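Long-range contacts in type I site-specific restriction-modification system, R (Restriction) subunit (PDB 3H1T), which is an N-terminal fragment of a putative HsdR subunit of a type I restriction enzyme, probably binding and hydrolysing ATP to translocate and cut DNA: residues A225-T230 with P331-G336; I185-A190 with F216-K221; H377-E382 with N553-T558. One frame throughout, in Å; residues are numbered along the deposited sequence.

Contact 1: residues A225-T230 with P331-G336; sequences ARWNRT and PAFQIG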
loop_
_atom_site.group_PDB
_atom_site.type_symbol
_atom_site.label_atom_id
_atom_site.label_comp_id
_atom_site.label_asym_id
_atom_site.label_seq_id
_atom_site.Cartn_x
_atom_site.Cartn_y
_atom_site.Cartn_z
ATOM N N ALA A 225 -22.957 7.620 -9.515
ATOM C CA ALA A 225 -23.392 9.009 -9.378
ATOM C C ALA A 225 -23.708 9.667 -10.722
ATOM O O ALA A 225 -24.162 10.818 -10.773
ATOM C CB ALA A 225 -22.318 9.810 -8.661
ATOM N N ARG A 226 -23.460 8.933 -11.801
ATOM C CA ARG A 226 -23.700 9.425 -13.151
ATOM C C ARG A 226 -22.782 10.607 -13.475
ATOM O O ARG A 226 -23.179 11.530 -14.192
ATOM C CB ARG A 226 -25.163 9.866 -13.336
ATOM C CG ARG A 226 -26.214 8.838 -12.937
ATOM C CD ARG A 226 -25.909 7.458 -13.508
ATOM N NE ARG A 226 -27.129 6.693 -13.767
ATOM C CZ ARG A 226 -28.029 7.035 -14.688
ATOM N NH1 ARG A 226 -27.840 8.125 -15.426
ATOM N NH2 ARG A 226 -29.118 6.294 -14.870
ATOM N N TRP A 227 -21.562 10.589 -12.941
ATOM C CA TRP A 227 -20.587 11.645 -13.209
ATOM C C TRP A 227 -19.943 11.408 -14.571
ATOM O O TRP A 227 -19.830 10.267 -15.028
ATOM C CB TRP A 227 -19.461 11.662 -12.154
ATOM C CG TRP A 227 -18.209 12.391 -12.646
ATOM C CD1 TRP A 227 -17.973 13.740 -12.605
ATOM C CD2 TRP A 227 -17.142 11.824 -13.427
ATOM N NE1 TRP A 227 -16.837 14.048 -13.323
ATOM C CE2 TRP A 227 -16.311 12.893 -13.841
ATOM C CE3 TRP A 227 -16.813 10.518 -13.825
ATOM C CZ2 TRP A 227 -15.182 12.698 -14.637
ATOM C CZ3 TRP A 227 -15.688 10.324 -14.617
ATOM C CH2 TRP A 227 -14.887 11.415 -15.014
ATOM N N ASN A 228 -19.504 12.481 -15.218
ATOM C CA ASN A 228 -18.821 12.346 -16.490
ATOM C C ASN A 228 -18.271 13.673 -16.981
ATOM O O ASN A 228 -18.613 14.733 -16.454
ATOM C CB ASN A 228 -19.722 11.689 -17.556
ATOM C CG ASN A 228 -20.895 12.561 -17.988
ATOM O OD1 ASN A 228 -21.210 12.628 -19.179
ATOM N ND2 ASN A 228 -21.565 13.211 -17.025
ATOM N N ARG A 229 -17.386 13.600 -17.969
ATOM C CA ARG A 229 -16.741 14.769 -18.560
ATOM C C ARG A 229 -17.664 15.863 -19.114
ATOM O O ARG A 229 -17.401 17.066 -18.937
ATOM C CB ARG A 229 -15.825 14.330 -19.696
ATOM C CG ARG A 229 -14.592 13.552 -19.293
ATOM C CD ARG A 229 -13.450 14.029 -20.171
ATOM N NE ARG A 229 -13.877 14.112 -21.565
ATOM C CZ ARG A 229 -13.600 13.195 -22.486
ATOM N NH1 ARG A 229 -12.885 12.124 -22.162
ATOM N NH2 ARG A 229 -14.051 13.344 -23.728
ATOM N N THR A 230 -18.728 15.457 -19.800
ATOM C CA THR A 230 -19.641 16.422 -20.406
ATOM C C THR A 230 -20.710 16.974 -19.465
ATOM O O THR A 230 -21.185 18.101 -19.642
ATOM C CB THR A 230 -20.309 15.809 -21.641
ATOM O OG1 THR A 230 -21.065 14.647 -21.259
ATOM C CG2 THR A 230 -19.244 15.401 -22.646
ATOM N N PRO A 331 -8.965 13.979 -23.810
ATOM C CA PRO A 331 -8.966 14.638 -22.504
ATOM C C PRO A 331 -9.625 13.775 -21.429
ATOM O O PRO A 331 -10.317 14.300 -20.551
ATOM C CB PRO A 331 -9.776 15.923 -22.751
ATOM C CG PRO A 331 -10.257 15.824 -24.249
ATOM C CD PRO A 331 -10.158 14.367 -24.573
ATOM N N ALA A 332 -9.439 12.462 -21.485
ATOM C CA ALA A 332 -10.049 11.620 -20.460
ATOM C C ALA A 332 -9.296 11.875 -19.162
ATOM O O ALA A 332 -8.064 11.983 -19.168
ATOM C CB ALA A 332 -9.950 10.142 -20.853
ATOM N N PHE A 333 -10.027 12.004 -18.055
ATOM C CA PHE A 333 -9.368 12.229 -16.770
ATOM C C PHE A 333 -8.483 11.017 -16.546
ATOM O O PHE A 333 -8.870 9.892 -16.877
ATOM C CB PHE A 333 -10.369 12.341 -15.617
ATOM C CG PHE A 333 -10.942 13.720 -15.432
ATOM C CD1 PHE A 333 -12.002 14.163 -16.220
ATOM C CD2 PHE A 333 -10.433 14.577 -14.455
ATOM C CE1 PHE A 333 -12.560 15.432 -16.043
ATOM C CE2 PHE A 333 -10.983 15.870 -14.263
ATOM C CZ PHE A 333 -12.051 16.294 -15.060
ATOM N N GLN A 334 -7.299 11.238 -15.984
ATOM C CA GLN A 334 -6.367 10.146 -15.751
ATOM C C GLN A 334 -5.820 10.061 -14.329
ATOM O O GLN A 334 -5.239 11.028 -13.826
ATOM C CB GLN A 334 -5.208 10.267 -16.748
ATOM C CG GLN A 334 -5.630 10.077 -18.205
ATOM C CD GLN A 334 -4.545 10.455 -19.186
ATOM O OE1 GLN A 334 -3.353 10.347 -18.883
ATOM N NE2 GLN A 334 -4.946 10.892 -20.379
ATOM N N ILE A 335 -6.003 8.909 -13.684
ATOM C CA ILE A 335 -5.490 8.696 -12.325
ATOM C C ILE A 335 -4.418 7.623 -12.362
ATOM O O ILE A 335 -4.674 6.465 -12.717
ATOM C CB ILE A 335 -6.586 8.214 -11.294
ATOM C CG1 ILE A 335 -7.476 9.379 -10.876
ATOM C CG2 ILE A 335 -5.924 7.639 -10.034
ATOM C CD1 ILE A 335 -8.323 9.860 -11.982
ATOM N N GLY A 336 -3.211 8.006 -11.999
ATOM C CA GLY A 336 -2.131 7.051 -11.980
ATOM C C GLY A 336 -1.791 6.603 -10.569
ATOM O O GLY A 336 -1.785 7.391 -9.614
#
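Trp227 and Phe333 make the aromatic part of this contact, an offset edge-to-face pair. The indole turns the edge of its six-membered ring toward the Phe333 face, with centroids 5.7 Å apart and planes at 77°. The leading corner is Trp227 CZ2, 3.8 Å from Phe333 CD1. Trp227 CB points toward the other segment, and CG stands anti to the backbone N (chi1 160°). Val194 of helix 181-195 and Leu305 of strand 305-308 touch both side chains.

The loop 225-230 follows helix 211-224, which Arg226 ends in a Schellman motif. Strand 333-338 lies between strands 305-308 and 200-205 in the parallel sheet of the first RecA-like, P-loop NTPase domain, and Phe333 is the first residue of that strand. The contact thus lays a loop leaving a helix against the start of a central strand.

Arg229 packs by van der Waals contact, and no hydrogen bond crosses between the segments. Its chain, bent at chi2 and chi3, runs past Phe333 in the opposite direction, CG sitting at the ring edge 4.1 Å from Phe333 CD1. Arg229 CD comes 3.2 Å from Pro331 O. The guanidinium lies at 28° to the Phe333 ring; Pro331 CD comes over one of its faces toward the rim, and Arg229 NH1 reaches within 3.3 Å of Ala332 CA. Pro331 itself follows a cis peptide bond. At the other end of the residue, Arg229 N sits above one face of the Trp227 indole and is hydrogen-bonded to Asp304 OD2.

Contact 2: residues I185-A190 with F216-K221; sequences IAINRA and FQISWK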
loop_
_atom_site.group_PDB
_atom_site.type_symbol
_atom_site.label_atom_id
_atom_site.label_comp_id
_atom_site.label_asym_id
_atom_site.label_seq_id
_atom_site.Cartn_x
_atom_site.Cartn_y
_atom_site.Cartn_z
ATOM N N ILE A 185 -8.796 8.042 2.291
ATOM C CA ILE A 185 -8.125 9.302 1.994
ATOM C C ILE A 185 -7.854 9.313 0.502
ATOM O O ILE A 185 -8.204 10.249 -0.206
ATOM C CB ILE A 185 -6.738 9.420 2.698
ATOM C CG1 ILE A 185 -6.884 9.197 4.203
ATOM C CG2 ILE A 185 -6.118 10.774 2.421
ATOM C CD1 ILE A 185 -7.949 10.025 4.816
ATOM N N ALA A 186 -7.232 8.239 0.035
ATOM C CA ALA A 186 -6.902 8.097 -1.369
ATOM C C ALA A 186 -8.144 8.266 -2.240
ATOM O O ALA A 186 -8.178 9.098 -3.145
ATOM C CB ALA A 186 -6.276 6.737 -1.611
ATOM N N ILE A 187 -9.171 7.479 -1.954
ATOM C CA ILE A 187 -10.394 7.537 -2.728
ATOM C C ILE A 187 -11.038 8.913 -2.799
ATOM O O ILE A 187 -11.375 9.379 -3.883
ATOM C CB ILE A 187 -11.433 6.525 -2.188
ATOM C CG1 ILE A 187 -10.886 5.101 -2.337
ATOM C CG2 ILE A 187 -12.743 6.677 -2.942
ATOM C CD1 ILE A 187 -11.613 4.086 -1.503
ATOM N N ASN A 188 -11.208 9.564 -1.654
ATOM C CA ASN A 188 -11.829 10.881 -1.596
ATOM C C ASN A 188 -11.031 11.989 -2.292
ATOM O O ASN A 188 -11.615 12.872 -2.923
ATOM C CB ASN A 188 -12.091 11.262 -0.137
ATOM C CG ASN A 188 -13.228 10.456 0.484
ATOM O OD1 ASN A 188 -13.680 9.449 -0.065
ATOM N ND2 ASN A 188 -13.688 10.901 1.645
ATOM N N ARG A 189 -9.704 11.950 -2.185
ATOM C CA ARG A 189 -8.891 12.980 -2.824
ATOM C C ARG A 189 -8.870 12.822 -4.331
ATOM O O ARG A 189 -8.663 13.794 -5.059
ATOM C CB ARG A 189 -7.459 12.955 -2.296
ATOM C CG ARG A 189 -7.386 13.280 -0.830
ATOM C CD ARG A 189 -5.993 13.659 -0.414
ATOM N NE ARG A 189 -5.948 13.958 1.008
ATOM C CZ ARG A 189 -4.828 14.137 1.691
ATOM N NH1 ARG A 189 -3.651 14.054 1.076
ATOM N NH2 ARG A 189 -4.885 14.363 2.992
ATOM N N ALA A 190 -9.078 11.592 -4.789
ATOM C CA ALA A 190 -9.102 11.295 -6.209
ATOM C C ALA A 190 -10.394 11.856 -6.780
ATOM O O ALA A 190 -10.382 12.610 -7.754
ATOM C CB ALA A 190 -9.037 9.794 -6.425
ATOM N N PHE A 216 -11.327 0.540 -7.404
ATOM C CA PHE A 216 -12.735 0.141 -7.469
ATOM C C PHE A 216 -13.707 1.160 -6.875
ATOM O O PHE A 216 -14.697 1.503 -7.508
ATOM C CB PHE A 216 -12.938 -1.211 -6.772
ATOM C CG PHE A 216 -14.383 -1.575 -6.550
ATOM C CD1 PHE A 216 -15.182 -1.969 -7.617
ATOM C CD2 PHE A 216 -14.943 -1.521 -5.266
ATOM C CE1 PHE A 216 -16.516 -2.301 -7.415
ATOM C CE2 PHE A 216 -16.278 -1.856 -5.051
ATOM C CZ PHE A 216 -17.066 -2.244 -6.125
ATOM N N GLN A 217 -13.425 1.660 -5.677
ATOM C CA GLN A 217 -14.338 2.622 -5.054
ATOM C C GLN A 217 -14.398 3.988 -5.745
ATOM O O GLN A 217 -15.418 4.672 -5.679
ATOM C CB GLN A 217 -14.010 2.788 -3.562
ATOM C CG GLN A 217 -14.173 1.506 -2.725
ATOM C CD GLN A 217 -15.630 1.134 -2.417
ATOM O OE1 GLN A 217 -15.891 0.207 -1.654
ATOM N NE2 GLN A 217 -16.574 1.852 -3.007
ATOM N N ILE A 218 -13.321 4.396 -6.408
ATOM C CA ILE A 218 -13.350 5.670 -7.118
ATOM C C ILE A 218 -14.337 5.476 -8.275
ATOM O O ILE A 218 -15.237 6.289 -8.496
ATOM C CB ILE A 218 -11.957 6.028 -7.701
ATOM C CG1 ILE A 218 -10.957 6.320 -6.566
ATOM C CG2 ILE A 218 -12.072 7.246 -8.607
ATOM C CD1 ILE A 218 -9.507 6.481 -7.038
ATOM N N SER A 219 -14.160 4.369 -8.995
ATOM C CA SER A 219 -15.008 4.015 -10.130
ATOM C C SER A 219 -16.462 3.915 -9.697
ATOM O O SER A 219 -17.347 4.487 -10.331
ATOM C CB SER A 219 -14.579 2.669 -10.715
ATOM O OG SER A 219 -13.176 2.630 -10.897
ATOM N N TRP A 220 -16.715 3.190 -8.616
ATOM C CA TRP A 220 -18.079 3.041 -8.148
ATOM C C TRP A 220 -18.686 4.399 -7.780
ATOM O O TRP A 220 -19.779 4.740 -8.241
ATOM C CB TRP A 220 -18.126 2.073 -6.960
ATOM C CG TRP A 220 -19.505 1.780 -6.482
ATOM C CD1 TRP A 220 -20.125 2.319 -5.396
ATOM C CD2 TRP A 220 -20.438 0.859 -7.060
ATOM N NE1 TRP A 220 -21.382 1.791 -5.255
ATOM C CE2 TRP A 220 -21.601 0.891 -6.263
ATOM C CE3 TRP A 220 -20.404 0.010 -8.175
ATOM C CZ2 TRP A 220 -22.725 0.100 -6.538
ATOM C CZ3 TRP A 220 -21.523 -0.778 -8.451
ATOM C CH2 TRP A 220 -22.668 -0.724 -7.632
ATOM N N LYS A 221 -17.973 5.188 -6.980
ATOM C CA LYS A 221 -18.473 6.499 -6.578
ATOM C C LYS A 221 -18.892 7.341 -7.785
ATOM O O LYS A 221 -20.033 7.799 -7.857
ATOM C CB LYS A 221 -17.421 7.258 -5.745
ATOM C CG LYS A 221 -17.411 6.899 -4.257
ATOM C CD LYS A 221 -16.353 7.669 -3.466
ATOM C CE LYS A 221 -16.652 9.165 -3.371
ATOM N NZ LYS A 221 -17.805 9.490 -2.493
#
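Ile187 and Ile218 are the closest CA pair, 5.6 Å apart, where the axes of the two helical segments pass 9.2 Å apart at a crossing angle of -40°, both running broadly the same way. The packing is almost wholly aliphatic. Ile187 carries most of the packing, its branches touching three residues of the other helix. With chi2 near 180° (163°), its CD1 extends to the root of Gln217, 3.4 Å from Gln217 CB and also beside CG. The other branch, Ile187 CG2, lies between Ile218 CG1 at 4.1 Å and Lys221 CD at 3.8 Å. A turn further on, the short side chain of Ala190 meets the tip of Ile218: Ala190 CB to Ile218 CD1 is 3.4 Å, a close squeeze for two methyl carbons.

Lys221 lends this interface only its aliphatic part. The chain is straight to CD, then bends at chi3 and chi4, and NZ is hydrogen-bonded to the carbonyls of Leu167 and Ser169, which give the ammonium group two acceptors away from the aliphatic interface. Asn188 OD1 lies near Lys221 CE but takes its hydrogen bond from Tyr171 OH. Tyr171 also touches Ile187, Gln217 and Lys221, so one loop residue packs on both helices.

Helix 211-224 follows the P-loop after strand 200-205 and forms the crossover to strand 238-242 in the first RecA-like domain. Helix 181-195, which leads into strand 200-205, packs beside it through Ile187 and Ala190, while its Ile185, Ala186 and Arg189 rest on Tyr358 of strand 358-360 at one edge of the sheet.

Contact 3: residues H377-E382 with N553-T558; sequences HRVISE and NIIDYT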
loop_
_atom_site.group_PDB
_atom_site.type_symbol
_atom_site.label_atom_id
_atom_site.label_comp_id
_atom_site.label_asym_id
_atom_site.label_seq_id
_atom_site.Cartn_x
_atom_site.Cartn_y
_atom_site.Cartn_z
ATOM N N HIS A 377 19.853 -9.184 6.879
ATOM C CA HIS A 377 21.049 -9.970 7.142
ATOM C C HIS A 377 21.888 -9.762 5.900
ATOM O O HIS A 377 21.633 -10.369 4.856
ATOM C CB HIS A 377 20.713 -11.452 7.301
ATOM C CG HIS A 377 19.714 -11.737 8.379
ATOM N ND1 HIS A 377 19.894 -11.338 9.684
ATOM C CD2 HIS A 377 18.528 -12.390 8.346
ATOM C CE1 HIS A 377 18.864 -11.735 10.412
ATOM N NE2 HIS A 377 18.021 -12.377 9.623
ATOM N N ARG A 378 22.849 -8.853 5.998
ATOM C CA ARG A 378 23.748 -8.529 4.900
ATOM C C ARG A 378 24.872 -9.569 4.984
ATOM O O ARG A 378 25.416 -9.825 6.066
ATOM C CB ARG A 378 24.278 -7.102 5.106
ATOM C CG ARG A 378 24.925 -6.439 3.907
ATOM C CD ARG A 378 24.523 -4.956 3.805
ATOM N NE ARG A 378 24.404 -4.283 5.098
ATOM C CZ ARG A 378 25.419 -4.099 5.938
ATOM N NH1 ARG A 378 26.631 -4.535 5.618
ATOM N NH2 ARG A 378 25.228 -3.494 7.107
ATOM N N VAL A 379 25.195 -10.195 3.859
ATOM C CA VAL A 379 26.247 -11.195 3.837
ATOM C C VAL A 379 27.302 -10.819 2.824
ATOM O O VAL A 379 27.022 -10.777 1.627
ATOM C CB VAL A 379 25.706 -12.570 3.451
ATOM C CG1 VAL A 379 26.812 -13.610 3.591
ATOM C CG2 VAL A 379 24.520 -12.912 4.326
ATOM N N ILE A 380 28.513 -10.535 3.286
ATOM C CA ILE A 380 29.562 -10.173 2.357
ATOM C C ILE A 380 30.645 -11.248 2.292
ATOM O O ILE A 380 30.978 -11.911 3.287
ATOM C CB ILE A 380 30.214 -8.806 2.723
ATOM C CG1 ILE A 380 31.189 -8.388 1.619
ATOM C CG2 ILE A 380 31.001 -8.923 4.020
ATOM C CD1 ILE A 380 30.540 -8.084 0.289
ATOM N N SER A 381 31.186 -11.428 1.096
ATOM C CA SER A 381 32.233 -12.413 0.875
ATOM C C SER A 381 33.567 -11.884 1.424
ATOM O O SER A 381 33.924 -10.716 1.216
ATOM C CB SER A 381 32.339 -12.720 -0.623
ATOM O OG SER A 381 31.083 -13.141 -1.145
ATOM N N GLU A 382 34.299 -12.752 2.120
ATOM C CA GLU A 382 35.581 -12.399 2.733
ATOM C C GLU A 382 36.552 -11.637 1.843
ATOM O O GLU A 382 37.205 -10.695 2.298
ATOM C CB GLU A 382 36.285 -13.654 3.234
ATOM C CG GLU A 382 37.391 -13.406 4.234
ATOM C CD GLU A 382 38.127 -14.686 4.580
ATOM O OE1 GLU A 382 37.745 -15.749 4.039
ATOM O OE2 GLU A 382 39.086 -14.632 5.384
ATOM N N ASN A 553 12.463 -11.874 6.707
ATOM C CA ASN A 553 13.902 -11.647 6.580
ATOM C C ASN A 553 14.298 -11.279 5.168
ATOM O O ASN A 553 13.716 -11.762 4.208
ATOM C CB ASN A 553 14.697 -12.921 6.933
ATOM C CG ASN A 553 14.374 -13.463 8.280
ATOM O OD1 ASN A 553 14.773 -12.896 9.295
ATOM N ND2 ASN A 553 13.639 -14.564 8.314
ATOM N N ILE A 554 15.301 -10.423 5.059
ATOM C CA ILE A 554 15.857 -10.050 3.776
ATOM C C ILE A 554 17.329 -10.428 3.874
ATOM O O ILE A 554 18.104 -9.753 4.550
ATOM C CB ILE A 554 15.747 -8.547 3.503
ATOM C CG1 ILE A 554 14.280 -8.150 3.274
ATOM C CG2 ILE A 554 16.572 -8.187 2.285
ATOM C CD1 ILE A 554 14.099 -6.622 3.063
ATOM N N ILE A 555 17.693 -11.550 3.262
ATOM C CA ILE A 555 19.075 -12.006 3.257
ATOM C C ILE A 555 19.709 -11.411 1.992
ATOM O O ILE A 555 19.270 -11.690 0.873
ATOM C CB ILE A 555 19.156 -13.550 3.227
ATOM C CG1 ILE A 555 18.564 -14.162 4.500
ATOM C CG2 ILE A 555 20.593 -13.984 3.151
ATOM C CD1 ILE A 555 17.051 -14.122 4.589
ATOM N N ASP A 556 20.718 -10.560 2.180
ATOM C CA ASP A 556 21.404 -9.860 1.080
ATOM C C ASP A 556 22.813 -10.399 0.786
ATOM O O ASP A 556 23.755 -10.152 1.550
ATOM C CB ASP A 556 21.497 -8.366 1.435
ATOM C CG ASP A 556 21.882 -7.493 0.252
ATOM O OD1 ASP A 556 22.155 -8.027 -0.841
ATOM O OD2 ASP A 556 21.914 -6.258 0.420
ATOM N N TYR A 557 22.960 -11.105 -0.335
ATOM C CA TYR A 557 24.243 -11.688 -0.738
ATOM C C TYR A 557 25.012 -10.798 -1.699
ATOM O O TYR A 557 26.154 -11.101 -2.047
ATOM C CB TYR A 557 24.013 -13.056 -1.392
ATOM C CG TYR A 557 23.620 -14.131 -0.403
ATOM C CD1 TYR A 557 24.545 -14.616 0.524
ATOM C CD2 TYR A 557 22.320 -14.646 -0.374
ATOM C CE1 TYR A 557 24.189 -15.577 1.454
ATOM C CE2 TYR A 557 21.949 -15.612 0.565
ATOM C CZ TYR A 557 22.892 -16.070 1.474
ATOM O OH TYR A 557 22.547 -17.023 2.390
ATOM N N THR A 558 24.387 -9.711 -2.139
ATOM C CA THR A 558 25.049 -8.793 -3.049
ATOM C C THR A 558 26.099 -8.000 -2.275
ATOM O O THR A 558 27.102 -7.557 -2.837
ATOM C CB THR A 558 24.039 -7.794 -3.683
ATOM O OG1 THR A 558 23.597 -6.857 -2.692
ATOM C CG2 THR A 558 22.829 -8.538 -4.218
HETATM O O HOH W 1 16.214 -13.457 11.524
HETATM O O HOH W 2 28.102 -12.169 -0.381
#
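His377 and Arg378 pair with Ile555 and Asp556 as neighbouring parallel strands of the second RecA-like domain. The tight part is the backbone ladder: Ile554 O accepts from His377 N, His377 O from Asp556 N at 2.8 Å, and Asp556 O from Val379 N at 2.7 Å. His377 O also meets the CA-H of Ile555. His377 and Ile555 point to one face of the sheet, Arg378 and Asp556 to the other, where Arg378 NH1 forms a salt bridge with Glu579. Val379 and Tyr557 lie side by side, Val379 CB 3.8 Å from Tyr557 CD1; Phe425 stacks on that ring and His428 binds its hydroxyl.

Both ends are looser and watered. At one, His377 NE2 makes a weak bond to Asn553 OD1 (3.3 Å, 142° at the hydrogen), while a water in the imidazole plane joins the same two atoms; His377 ND1 is held by Asp578 OD1. At the other, where the strands part, a second water bridges Val379 O, Ser381 OG and Tyr557 O. Asp556 itself is firmly held: its OD1 accepts from Thr558 N at 3.1 Å, above the carboxylate plane, in an Asx turn, and from Thr558 OG1 at 2.6 Å on the syn side.

Contacts 1 and 2 belong to the first RecA-like domain and are joined through helix 211-224: contact 2 uses its residues 216-221, packed against helix 181-195, and contact 1 the loop that follows it. Their centres are 12 Å apart. Contact 3 lies across the chain's centre, about 41 Å from contact 2 and 48 Å from contact 1 between centres, in the sheet of the second domain. Contact 2 is buried and held by aliphatic packing; contact 3, also buried, is held by main-chain hydrogen bonds with water at its ends. Contact 1, partly exposed, relies on an aromatic pair and an arginine chain, with no hydrogen bond between its segments.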